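Local coordinates for protein putative oxidoreductase molybdopterin-binding subunit (Sulfolobus tokodaii, PDB 4ZOH) that probably serves as the molybdenum-cofactor-binding subunit of an aldehyde oxidase/xanthine dehydrogenase-type oxidoreductase, holding a pterin cytosine dinucleotide close to a molybdenum centre, at residues Lys218-Pro223 with Asn291-Gly296; Ser183-Ala188 with Pro223-Leu228; Asn365-Leu370 with Val378-Gly383; Arg345-Val350 with Tyr359-Lys364; Ile506-Lys511 with Asn539-Asn544. One frame throughout, in Å; residues are numbered along the deposited sequence.

Interaction 1 (Lys218-Pro223 with Asn291-Gly296)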
# COMPACT_ATOMS: atom_id res chain seq x y z
N LYS A 218 4.35 20.99 11.19
CA LYS A 218 3.73 19.66 11.22
C LYS A 218 3.91 18.98 12.61
O LYS A 218 3.75 17.75 12.78
CB LYS A 218 4.23 18.76 10.05
CG LYS A 218 3.82 19.28 8.65
CD LYS A 218 4.54 18.57 7.48
CE LYS A 218 4.25 19.27 6.17
NZ LYS A 218 4.86 18.49 5.02
N ILE A 219 4.31 19.77 13.60
CA ILE A 219 4.32 19.26 14.98
C ILE A 219 2.89 18.93 15.47
O ILE A 219 2.60 17.80 15.88
CB ILE A 219 4.93 20.27 15.97
CG1 ILE A 219 6.37 20.61 15.57
CG2 ILE A 219 4.82 19.70 17.42
CD1 ILE A 219 7.00 21.67 16.52
N ILE A 220 2.01 19.93 15.36
CA ILE A 220 0.67 19.79 15.89
C ILE A 220 -0.14 18.87 14.98
O ILE A 220 0.23 18.67 13.79
CB ILE A 220 -0.03 21.18 16.00
CG1 ILE A 220 -0.32 21.83 14.62
CG2 ILE A 220 0.82 22.08 16.90
CD1 ILE A 220 -1.14 23.11 14.73
N ALA A 221 -1.22 18.31 15.52
CA ALA A 221 -2.27 17.72 14.65
C ALA A 221 -3.13 18.86 14.23
O ALA A 221 -3.59 19.63 15.07
CB ALA A 221 -3.10 16.68 15.42
N HIS A 222 -3.36 18.95 12.94
CA HIS A 222 -4.14 19.94 12.41
C HIS A 222 -5.64 19.64 12.44
O HIS A 222 -6.00 18.48 12.46
CB HIS A 222 -3.71 20.14 10.97
CG HIS A 222 -2.41 20.86 10.88
ND1 HIS A 222 -2.34 22.22 10.71
CD2 HIS A 222 -1.13 20.43 11.02
CE1 HIS A 222 -1.07 22.61 10.69
NE2 HIS A 222 -0.32 21.54 10.90
N PRO A 223 -6.49 20.67 12.32
CA PRO A 223 -7.95 20.30 12.29
C PRO A 223 -8.29 19.22 11.26
O PRO A 223 -9.05 18.29 11.59
CB PRO A 223 -8.66 21.63 11.95
CG PRO A 223 -7.68 22.73 12.33
CD PRO A 223 -6.28 22.12 12.05
N ASN A 291 -2.38 27.00 19.79
CA ASN A 291 -2.18 27.98 20.89
C ASN A 291 -1.21 27.50 21.86
O ASN A 291 -0.34 28.24 22.29
CB ASN A 291 -3.49 28.30 21.61
CG ASN A 291 -4.49 28.89 20.67
OD1 ASN A 291 -5.65 28.88 20.98
ND2 ASN A 291 -4.06 29.42 19.50
N ASP A 292 -1.34 26.25 22.22
CA ASP A 292 -0.45 25.68 23.19
C ASP A 292 1.06 25.66 22.65
O ASP A 292 2.00 25.87 23.43
CB ASP A 292 -0.94 24.26 23.47
CG ASP A 292 0.01 23.48 24.38
OD1 ASP A 292 0.35 23.92 25.52
OD2 ASP A 292 0.43 22.39 23.92
N ASP A 293 1.25 25.31 21.37
CA ASP A 293 2.56 25.27 20.67
C ASP A 293 3.19 26.65 20.73
O ASP A 293 4.23 26.84 21.33
CB ASP A 293 2.29 24.89 19.20
CG ASP A 293 3.57 24.78 18.35
OD1 ASP A 293 4.64 24.59 18.94
OD2 ASP A 293 3.44 24.90 17.10
N GLU A 294 2.48 27.62 20.16
CA GLU A 294 2.95 28.98 20.08
C GLU A 294 3.10 29.73 21.40
O GLU A 294 4.05 30.52 21.57
CB GLU A 294 2.11 29.82 19.15
CG GLU A 294 2.73 31.21 18.99
CD GLU A 294 4.15 31.22 18.36
OE1 GLU A 294 4.69 30.16 17.98
OE2 GLU A 294 4.72 32.31 18.28
N SER A 295 2.16 29.53 22.33
CA SER A 295 2.33 30.15 23.63
C SER A 295 3.64 29.70 24.36
O SER A 295 4.28 30.52 25.03
CB SER A 295 1.07 29.92 24.49
OG SER A 295 1.38 29.91 25.88
N GLY A 296 4.02 28.42 24.28
CA GLY A 296 5.33 28.01 24.83
C GLY A 296 6.48 28.80 24.15
O GLY A 296 7.50 29.15 24.80
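Ile220 and Asp293 meet almost at a right angle, a methyl branch laid against a carboxylate stem. The touching group is Ile220 CG2, which lies 3.9 Å from Asp293 CB and equally far from Asp293 OD2, while Asp293 CG stands 4.1 Å from the same methyl. Ile219 adds a looser approach, its CD1 ending 4.5 Å from Asp293 OD1. All of this is van der Waals packing, a useful example of an acid presenting its CB and carboxylate oxygens to isoleucine methyls while its polar end is engaged by another part of the chain. That engagement is with the backbone: Asp293 OD2 accepts a hydrogen bond from Ser330 N.

Torsions explain the aim of both groups. Asp293 holds CG opposite its own N (chi1 -179°), which throws the carboxylate off the helix towards the loop. Ile220 places CG1 in the crowded position between N and carbonyl carbon (chi1 68°). There CG1 rests over one face of the His222 ring, 3.7 Å above its plane and displaced towards the rim, and CG2 is left to meet the aspartate. His222 is itself the N-cap residue of the following helix, and its NE2 is hydrogen-bonded to Ser217 O.

The loop runs close to the metal site, with the side chain of Ile219 about 5 Å from the bound molybdenum at nearest atoms. It leads from strand 204-207 into helix 223-235; helix 188-199 packs on Ile219 and Ala221, and helix 288-304, which carries Asp293, has strand 129-138 against its Asn291 and Ser295.

Interaction 2 (Ser183-Ala188 with Pro223-Leu228)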
# COMPACT_ATOMS: atom_id res chain seq x y z
N SER A 183 0.57 10.20 7.81
CA SER A 183 0.47 11.63 7.79
C SER A 183 1.83 12.24 7.56
O SER A 183 2.87 11.74 8.08
CB SER A 183 -0.11 12.16 9.13
OG SER A 183 -0.31 13.59 9.09
N SER A 184 1.80 13.37 6.87
CA SER A 184 2.99 14.17 6.70
C SER A 184 3.13 14.93 8.01
O SER A 184 2.60 16.02 8.18
CB SER A 184 2.89 15.11 5.47
OG SER A 184 4.10 15.83 5.30
N THR A 185 3.73 14.28 8.97
CA THR A 185 3.77 14.83 10.31
C THR A 185 5.23 14.84 10.81
O THR A 185 6.06 14.15 10.19
CB THR A 185 2.89 13.99 11.28
OG1 THR A 185 2.83 14.64 12.54
CG2 THR A 185 3.41 12.58 11.46
N GLN A 186 5.50 15.52 11.93
CA GLN A 186 6.88 15.53 12.53
C GLN A 186 7.15 14.39 13.52
O GLN A 186 8.28 14.19 13.97
CB GLN A 186 7.25 16.89 13.13
CG GLN A 186 7.27 17.97 12.07
CD GLN A 186 7.73 19.32 12.57
OE1 GLN A 186 7.21 20.36 12.13
NE2 GLN A 186 8.64 19.33 13.51
N SER A 187 6.12 13.60 13.83
CA SER A 187 6.30 12.51 14.76
C SER A 187 5.11 11.59 14.67
O SER A 187 4.02 12.01 15.03
CB SER A 187 6.37 13.02 16.22
OG SER A 187 6.52 11.93 17.14
N ALA A 188 5.33 10.33 14.32
CA ALA A 188 4.21 9.35 14.31
C ALA A 188 3.63 9.13 15.76
O ALA A 188 2.45 9.07 15.94
CB ALA A 188 4.63 8.04 13.68
N PRO A 223 -6.49 20.67 12.32
CA PRO A 223 -7.95 20.30 12.29
C PRO A 223 -8.29 19.22 11.26
O PRO A 223 -9.05 18.29 11.59
CB PRO A 223 -8.66 21.63 11.95
CG PRO A 223 -7.68 22.73 12.33
CD PRO A 223 -6.28 22.12 12.05
N GLU A 224 -7.69 19.30 10.06
CA GLU A 224 -7.96 18.33 9.01
C GLU A 224 -7.54 16.90 9.40
O GLU A 224 -8.20 15.91 9.01
CB GLU A 224 -7.23 18.73 7.72
CG GLU A 224 -7.66 20.04 7.11
CD GLU A 224 -6.80 21.19 7.61
OE1 GLU A 224 -6.50 21.23 8.77
OE2 GLU A 224 -6.45 22.07 6.84
N GLU A 225 -6.48 16.78 10.18
CA GLU A 225 -6.08 15.45 10.57
C GLU A 225 -7.06 14.80 11.56
O GLU A 225 -7.43 13.64 11.42
CB GLU A 225 -4.64 15.45 11.16
CG GLU A 225 -3.49 15.59 10.11
CD GLU A 225 -2.18 15.93 10.82
OE1 GLU A 225 -2.02 17.06 11.25
OE2 GLU A 225 -1.29 15.10 10.99
N TYR A 226 -7.41 15.53 12.61
CA TYR A 226 -8.53 15.07 13.53
C TYR A 226 -9.81 14.71 12.78
O TYR A 226 -10.38 13.65 13.01
CB TYR A 226 -8.84 16.15 14.57
CG TYR A 226 -7.75 16.35 15.61
CD1 TYR A 226 -7.29 15.29 16.38
CD2 TYR A 226 -7.19 17.62 15.81
CE1 TYR A 226 -6.38 15.45 17.38
CE2 TYR A 226 -6.27 17.81 16.81
CZ TYR A 226 -5.90 16.72 17.60
OH TYR A 226 -4.97 16.89 18.58
N ALA A 227 -10.21 15.56 11.87
CA ALA A 227 -11.43 15.31 11.10
C ALA A 227 -11.32 14.09 10.20
O ALA A 227 -12.26 13.26 10.13
CB ALA A 227 -11.84 16.53 10.30
N LEU A 228 -10.18 13.94 9.53
CA LEU A 228 -10.01 12.82 8.60
C LEU A 228 -10.09 11.51 9.39
O LEU A 228 -10.71 10.53 8.97
CB LEU A 228 -8.62 12.91 7.89
CG LEU A 228 -8.50 11.91 6.74
CD1 LEU A 228 -9.42 12.33 5.58
CD2 LEU A 228 -7.02 11.85 6.29
O HOH W 1 0.80 17.67 9.53
O HOH W 2 0.67 15.96 12.71
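Ser183 and Glu225 join the end of strand 179-183 to the first turn of helix 223-235, where the chain leaves the strand through an inverse gamma turn centred on Ser184. The direct polar link is short: Ser183 OG donates to Glu225 OE2 at 2.6 Å, meeting that oxygen from above the carboxylate plane, 39° out of it. Glu225 gets there by running extended beyond CG (chi2 166°), a long arm reaching from the helix to the turn.

Water supplies the second kind of link. One molecule lies 2.5 Å from Thr185 OG1, a hydroxyl also paired with Lys218 O, and donates to Glu225 OE2 at 2.7 Å, giving this buried oxygen two donors. Another donates to Ser184 O at 2.8 Å and, weakly, to Glu225 OE1. OE1 also accepts from His222 N, just before the helix.

Carbon contacts are slight: Ser183 CB lies 3.7 Å from Glu225 OE2, and Thr185 CB is more distant. Putting an alanine at Glu225 would probably leave the Ser183 hydroxyl without its acceptor and both waters without their helix-side partner, so that turn and helix lost their polar bridge. Within the turn itself, Thr185 N makes a weak hydrogen bond to Ser183 O at 2.8 Å.

Interaction 3 (Asn365-Leu370 with Val378-Gly383)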
# COMPACT_ATOMS: atom_id res chain seq x y z
N ASN A 365 30.18 43.65 26.14
CA ASN A 365 29.05 43.15 26.93
C ASN A 365 28.93 41.68 27.13
O ASN A 365 28.16 41.24 27.96
CB ASN A 365 27.78 43.71 26.37
CG ASN A 365 27.69 45.22 26.56
OD1 ASN A 365 27.47 45.69 27.66
ND2 ASN A 365 27.82 45.96 25.48
N ALA A 366 29.71 40.91 26.39
CA ALA A 366 29.69 39.47 26.41
C ALA A 366 29.97 38.84 27.77
O ALA A 366 30.96 39.18 28.43
CB ALA A 366 30.74 38.94 25.40
N ILE A 367 29.11 37.90 28.19
CA ILE A 367 29.45 36.95 29.23
C ILE A 367 30.92 36.45 29.07
O ILE A 367 31.40 36.24 27.94
CB ILE A 367 28.44 35.77 29.20
CG1 ILE A 367 27.10 36.27 29.71
CG2 ILE A 367 28.87 34.60 30.09
CD1 ILE A 367 25.95 35.51 29.07
N ASP A 368 31.60 36.23 30.20
CA ASP A 368 33.00 35.76 30.17
C ASP A 368 33.01 34.24 30.06
O ASP A 368 33.17 33.70 28.95
CB ASP A 368 33.77 36.28 31.38
CG ASP A 368 33.44 37.75 31.66
OD1 ASP A 368 32.95 38.06 32.77
OD2 ASP A 368 33.59 38.62 30.77
N THR A 369 32.75 33.56 31.17
CA THR A 369 32.69 32.09 31.13
C THR A 369 31.31 31.46 31.41
O THR A 369 30.39 32.07 32.01
CB THR A 369 33.76 31.43 32.03
OG1 THR A 369 33.53 31.80 33.40
CG2 THR A 369 35.20 31.80 31.57
N LEU A 370 31.19 30.24 30.92
CA LEU A 370 30.01 29.42 31.05
C LEU A 370 30.40 28.33 32.04
O LEU A 370 31.56 27.96 32.05
CB LEU A 370 29.58 28.90 29.66
CG LEU A 370 29.14 29.99 28.68
CD1 LEU A 370 28.38 29.32 27.56
CD2 LEU A 370 28.21 31.03 29.28
N VAL A 378 17.59 31.44 32.36
CA VAL A 378 18.12 30.39 31.42
C VAL A 378 19.59 30.10 31.76
O VAL A 378 20.43 31.00 31.73
CB VAL A 378 18.05 30.86 29.96
CG1 VAL A 378 18.34 29.67 29.03
CG2 VAL A 378 16.73 31.53 29.67
N THR A 379 19.91 28.87 32.07
CA THR A 379 21.30 28.50 32.25
C THR A 379 21.99 28.11 30.92
O THR A 379 21.66 27.11 30.28
CB THR A 379 21.44 27.38 33.27
OG1 THR A 379 20.97 27.88 34.53
CG2 THR A 379 22.92 26.91 33.44
N TYR A 380 22.94 28.95 30.53
CA TYR A 380 23.79 28.69 29.41
C TYR A 380 24.86 27.77 29.95
O TYR A 380 25.64 28.16 30.84
CB TYR A 380 24.39 29.97 28.95
CG TYR A 380 23.44 31.06 28.54
CD1 TYR A 380 22.11 30.81 28.07
CD2 TYR A 380 23.86 32.39 28.59
CE1 TYR A 380 21.25 31.86 27.72
CE2 TYR A 380 23.02 33.44 28.22
CZ TYR A 380 21.73 33.17 27.77
OH TYR A 380 20.95 34.26 27.41
N ASP A 381 24.92 26.53 29.44
CA ASP A 381 25.61 25.49 30.20
C ASP A 381 27.11 25.34 30.03
O ASP A 381 27.81 24.97 31.02
CB ASP A 381 24.97 24.12 29.99
CG ASP A 381 24.84 23.72 28.46
OD1 ASP A 381 25.01 24.57 27.54
OD2 ASP A 381 24.52 22.52 28.25
N SER A 382 27.61 25.52 28.81
CA SER A 382 29.01 25.20 28.55
C SER A 382 29.45 25.93 27.29
O SER A 382 28.61 26.30 26.44
CB SER A 382 29.30 23.70 28.45
OG SER A 382 28.81 23.29 27.20
N GLY A 383 30.75 26.20 27.24
CA GLY A 383 31.38 26.94 26.15
C GLY A 383 32.04 28.20 26.66
O GLY A 383 32.23 28.38 27.86
O HOH W 3 32.22 25.98 29.73
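Leu370 and Gly383 sit where the chain enters and leaves a small beta hairpin, the two-stranded antiparallel pair 372-373 and 379-380; the contact ties the lead-in from helix 358-365 to the lead-out towards helix 385-401.

Apolar packing comes first. Ile367 crosses Tyr380 at about a right angle and brings CD1 to the ring's edge, in its plane, 3.7 Å from Tyr380 CE2. Leu370 approaches the same tyrosine nearer its root, CD2 lying 4.0 Å from Tyr380 CB. Beyond the ring, Tyr380 OH is hydrogen-bonded to Gly307 O, which fixes the far end of the side chain.

A second kind of contact sets leucine carbons against backbone carbonyls. With CG opposite the carbonyl carbon (chi1 -64°), Leu370 turns CD1 to within 3.2 Å of Ser382 O, and its CB comes equally near Gly383 O. These are close approaches, and at the backbone angles of Gly383 a side chain would jam against the preceding carbonyl oxygen. Replacing Leu370 with alanine is likely to open a gap between the Tyr380 stem and the Ser382-Gly383 backbone, as both methyls that fill it would go.

The polar link between the backbones is made through water: one molecule accepts from Gly383 N at 2.9 Å and donates to Leu370 O at 3.1 Å.

Interaction 4 (Arg345-Val350 with Tyr359-Lys364)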
# COMPACT_ATOMS: atom_id res chain seq x y z
N ARG A 345 19.24 43.46 17.43
CA ARG A 345 18.91 44.75 16.87
C ARG A 345 19.17 45.92 17.87
O ARG A 345 19.78 46.94 17.52
CB ARG A 345 17.48 44.76 16.41
CG ARG A 345 17.21 43.85 15.19
CD ARG A 345 17.92 44.37 13.94
NE ARG A 345 17.43 45.69 13.59
CZ ARG A 345 18.16 46.81 13.58
NH1 ARG A 345 19.49 46.76 13.83
NH2 ARG A 345 17.57 47.97 13.24
N ILE A 346 18.71 45.75 19.11
CA ILE A 346 18.85 46.74 20.14
C ILE A 346 20.37 47.07 20.27
O ILE A 346 20.70 48.21 20.21
CB ILE A 346 18.23 46.24 21.49
CG1 ILE A 346 16.68 46.39 21.45
CG2 ILE A 346 18.77 47.02 22.70
CD1 ILE A 346 16.00 45.48 22.46
N VAL A 347 21.23 46.04 20.42
CA VAL A 347 22.69 46.17 20.51
C VAL A 347 23.24 47.05 19.35
O VAL A 347 24.11 47.93 19.58
CB VAL A 347 23.37 44.80 20.52
CG1 VAL A 347 24.85 44.91 20.15
CG2 VAL A 347 23.30 44.16 21.89
N ASN A 348 22.73 46.86 18.14
CA ASN A 348 23.24 47.67 17.04
C ASN A 348 22.68 49.06 17.07
O ASN A 348 23.34 50.03 16.62
CB ASN A 348 23.00 47.03 15.67
CG ASN A 348 24.16 46.21 15.19
OD1 ASN A 348 24.86 45.48 15.94
ND2 ASN A 348 24.42 46.40 13.91
N ILE A 349 21.47 49.18 17.61
CA ILE A 349 20.82 50.48 17.61
C ILE A 349 21.62 51.35 18.57
O ILE A 349 21.84 52.50 18.32
CB ILE A 349 19.31 50.38 17.98
CG1 ILE A 349 18.52 49.97 16.75
CG2 ILE A 349 18.81 51.70 18.58
CD1 ILE A 349 17.28 49.25 17.16
N VAL A 350 22.06 50.75 19.66
CA VAL A 350 22.80 51.44 20.67
C VAL A 350 24.17 51.82 20.07
O VAL A 350 24.48 53.02 20.05
CB VAL A 350 22.96 50.56 21.91
CG1 VAL A 350 24.01 51.15 22.84
CG2 VAL A 350 21.63 50.43 22.64
N TYR A 359 31.19 45.28 16.42
CA TYR A 359 31.85 44.12 17.02
C TYR A 359 32.34 44.41 18.46
O TYR A 359 32.24 43.54 19.41
CB TYR A 359 32.99 43.57 16.13
CG TYR A 359 33.11 42.05 16.23
CD1 TYR A 359 32.54 41.20 15.23
CD2 TYR A 359 33.75 41.47 17.32
CE1 TYR A 359 32.62 39.81 15.37
CE2 TYR A 359 33.84 40.10 17.45
CZ TYR A 359 33.27 39.29 16.46
OH TYR A 359 33.37 37.92 16.62
N GLU A 360 32.85 45.63 18.65
CA GLU A 360 33.44 46.02 19.96
C GLU A 360 32.36 45.99 21.07
O GLU A 360 32.56 45.43 22.17
CB GLU A 360 34.19 47.42 19.88
CG GLU A 360 35.55 47.39 19.16
CD GLU A 360 36.60 46.51 19.84
OE1 GLU A 360 36.69 46.50 21.09
OE2 GLU A 360 37.34 45.79 19.13
N ILE A 361 31.19 46.53 20.75
CA ILE A 361 30.09 46.54 21.75
C ILE A 361 29.76 45.12 22.26
O ILE A 361 29.56 44.93 23.49
CB ILE A 361 28.87 47.29 21.20
CG1 ILE A 361 28.08 47.87 22.38
CG2 ILE A 361 28.08 46.39 20.28
CD1 ILE A 361 27.08 48.93 21.96
N ARG A 362 29.85 44.13 21.36
CA ARG A 362 29.58 42.76 21.74
C ARG A 362 30.70 42.17 22.60
O ARG A 362 30.45 41.43 23.58
CB ARG A 362 29.22 41.89 20.46
CG ARG A 362 27.96 42.35 19.71
CD ARG A 362 27.66 41.53 18.42
NE ARG A 362 26.26 41.70 18.06
CZ ARG A 362 25.74 42.77 17.46
NH1 ARG A 362 26.51 43.80 17.06
NH2 ARG A 362 24.43 42.82 17.23
N LEU A 363 31.96 42.46 22.23
CA LEU A 363 33.10 42.03 23.05
C LEU A 363 33.03 42.72 24.43
O LEU A 363 33.42 42.09 25.41
CB LEU A 363 34.47 42.30 22.40
CG LEU A 363 34.81 41.45 21.17
CD1 LEU A 363 35.95 42.13 20.46
CD2 LEU A 363 35.14 40.02 21.57
N LYS A 364 32.51 43.96 24.46
CA LYS A 364 32.37 44.72 25.71
C LYS A 364 31.36 44.03 26.68
O LYS A 364 31.69 43.78 27.88
CB LYS A 364 32.03 46.19 25.45
CG LYS A 364 31.90 46.98 26.77
CD LYS A 364 31.98 48.48 26.65
CE LYS A 364 33.44 48.93 26.74
NZ LYS A 364 33.70 50.34 26.30
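Arg362 points the end of its guanidinium at Asn348, and both NH1 and NH2 close on a single oxygen. NH1 gives the shorter, straighter bond to Asn348 OD1, 2.6 Å long and nearly along the C=O axis, whereas NH2 reaches the same OD1 at 3.0 Å from above the carbonyl plane. The oxygen lies in the guanidinium plane, yet the amide is turned 64° against that plane. Val347 takes the flat side: its CG1 is centred over one guanidinium face, 3.6 Å from Arg362 CZ. An edge gripped by polar bonds and a face padded by a methyl together limit how the buried cation can turn. Glu344, which pairs with NE, probably balances its charge.

Next to this, Val347 and Ile361 slide past each other in opposite directions, with Val347 CG1 3.6 Å from Ile361 CG2. Ile361 also extends CG1 opposite its N (chi1 -153°), which carries CD1 to 3.9 Å from Val350 CG1, the two side chains crossing at about a right angle.

The helical segments cross at 116°, their axes 9.9 Å apart at closest approach. Strand 254-266 packs on Ile346 and Val350 of helix 336-353, and helix 385-401 lies against Tyr359 and Leu363 of helix 358-365.

Interaction 5 (Ile506-Lys511 with Asn539-Asn544)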
# COMPACT_ATOMS: atom_id res chain seq x y z
N ILE A 506 28.83 -9.47 24.55
CA ILE A 506 29.96 -9.80 25.45
C ILE A 506 29.65 -10.99 26.38
O ILE A 506 30.38 -12.01 26.37
CB ILE A 506 30.53 -8.57 26.19
CG1 ILE A 506 31.41 -7.75 25.22
CG2 ILE A 506 31.40 -9.01 27.39
CD1 ILE A 506 31.77 -6.36 25.69
N GLU A 507 28.58 -10.89 27.14
CA GLU A 507 28.29 -11.98 28.05
C GLU A 507 27.91 -13.33 27.40
O GLU A 507 28.31 -14.40 27.91
CB GLU A 507 27.34 -11.56 29.14
CG GLU A 507 26.01 -11.01 28.69
CD GLU A 507 24.98 -11.18 29.78
OE1 GLU A 507 24.00 -10.41 29.83
OE2 GLU A 507 25.17 -12.10 30.60
N ILE A 508 27.20 -13.29 26.26
CA ILE A 508 26.95 -14.53 25.51
C ILE A 508 28.29 -15.12 25.01
O ILE A 508 28.55 -16.33 25.13
CB ILE A 508 25.88 -14.33 24.40
CG1 ILE A 508 24.54 -14.00 25.07
CG2 ILE A 508 25.69 -15.58 23.54
CD1 ILE A 508 23.66 -13.06 24.28
N GLY A 509 29.15 -14.23 24.48
CA GLY A 509 30.52 -14.58 24.06
C GLY A 509 31.31 -15.17 25.22
O GLY A 509 31.97 -16.19 25.05
N ALA A 510 31.22 -14.54 26.39
CA ALA A 510 31.87 -14.99 27.64
C ALA A 510 31.34 -16.37 28.03
O ALA A 510 32.14 -17.31 28.15
CB ALA A 510 31.65 -13.98 28.76
N LYS A 511 30.01 -16.50 28.19
CA LYS A 511 29.36 -17.81 28.35
C LYS A 511 29.87 -18.90 27.40
O LYS A 511 30.25 -19.97 27.86
CB LYS A 511 27.85 -17.72 28.26
CG LYS A 511 27.14 -17.60 29.59
CD LYS A 511 25.76 -18.22 29.47
CE LYS A 511 24.72 -17.32 30.13
NZ LYS A 511 23.53 -18.10 30.59
N ASN A 539 28.45 -13.68 14.24
CA ASN A 539 27.40 -14.56 13.81
C ASN A 539 27.19 -15.82 14.71
O ASN A 539 26.04 -16.19 14.97
CB ASN A 539 27.57 -14.93 12.33
CG ASN A 539 27.27 -13.75 11.40
OD1 ASN A 539 28.19 -13.00 10.97
ND2 ASN A 539 25.99 -13.58 11.06
N GLU A 540 28.29 -16.40 15.23
CA GLU A 540 28.18 -17.52 16.18
C GLU A 540 27.60 -17.07 17.50
O GLU A 540 26.79 -17.79 18.09
CB GLU A 540 29.52 -18.27 16.43
CG GLU A 540 30.01 -19.21 15.33
CD GLU A 540 31.55 -19.20 15.23
OE1 GLU A 540 32.27 -18.77 16.19
OE2 GLU A 540 32.06 -19.60 14.16
N ILE A 541 27.95 -15.90 17.99
CA ILE A 541 27.34 -15.39 19.22
C ILE A 541 25.79 -15.29 19.07
O ILE A 541 25.02 -15.65 19.99
CB ILE A 541 27.97 -14.03 19.66
CG1 ILE A 541 29.42 -14.22 20.21
CG2 ILE A 541 27.11 -13.35 20.72
CD1 ILE A 541 30.15 -12.92 20.43
N VAL A 542 25.38 -14.76 17.91
CA VAL A 542 23.99 -14.45 17.62
C VAL A 542 23.23 -15.78 17.54
O VAL A 542 22.24 -15.95 18.23
CB VAL A 542 23.86 -13.65 16.32
CG1 VAL A 542 22.39 -13.60 15.87
CG2 VAL A 542 24.42 -12.24 16.47
N LYS A 543 23.69 -16.74 16.74
CA LYS A 543 22.97 -18.05 16.69
C LYS A 543 22.83 -18.79 18.03
O LYS A 543 21.77 -19.38 18.36
CB LYS A 543 23.55 -18.92 15.64
CG LYS A 543 23.52 -18.19 14.33
CD LYS A 543 23.87 -19.16 13.25
CE LYS A 543 23.82 -18.46 11.90
NZ LYS A 543 23.42 -19.54 11.00
N ASN A 544 23.90 -18.71 18.80
CA ASN A 544 23.91 -19.24 20.15
C ASN A 544 23.02 -18.45 21.09
O ASN A 544 22.45 -19.05 21.98
CB ASN A 544 25.35 -19.46 20.67
CG ASN A 544 26.01 -20.68 20.01
OD1 ASN A 544 25.65 -21.83 20.32
ND2 ASN A 544 26.88 -20.44 19.01
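Ile508 and Gly509 of helix 486-512 receive Ile541 of helix 538-547 in a close helix-helix contact, the glycine letting the backbones draw together until the CA atoms of Gly509 and Ile541 are 5.8 Å apart. Ile541 fits over this bare patch of backbone, its CD1 lying 4.0 Å from Gly509 CA. A methyl group on the glycine would stand uncomfortably near that CD1, consistent with a small residue allowing two helices to approach closely.

The two isoleucines adopt similar conformations. Each keeps CG2 opposite its own N and CG1 opposite its carbonyl carbon, with chi1 at -65° in Ile508 and -72° in Ile541. Their gamma methyls can therefore meet as the side chains pass at a slant: Ile508 CG2 and Ile541 CG2 are 3.9 Å apart. The first of these methyls also leans on the partner's backbone, 3.6 Å from Ile541 O. Loop residues Glu550 and Leu552 touch Ile508 as well, and Leu505 of the long helix packs on Ile541, so this apolar seam is buried although charged residues flank it along both helices.

One turn on, Asn544 folds back on its own helix. Its ND2 donates to Glu540 O at 2.8 Å, from the opposite face of that carbonyl's plane to Asn544 N, which makes the ordinary helical bond to the same oxygen.

How the interactions relate
Interactions 1 and 2 form one neighbourhood: they share Pro223, Lys218 NZ hydrogen-bonds to Ser184 OG, and the loop of interaction 1 runs directly into the helix that carries Glu225 in interaction 2. Of the two, interaction 2 is fully buried and polar, with bridging waters, while interaction 1 is partly buried packing nearer the molybdenum. Interactions 4 and 3 follow each other along the chain through helix 358-365, passing from a buried helix pair with a gripped guanidinium to a partly buried hairpin edge where carbon meets carbonyl. Interaction 5 stands apart, about 61 Å from interaction 4 between centres; although peripheral, it is buried, and its interhelical packing is purely apolar.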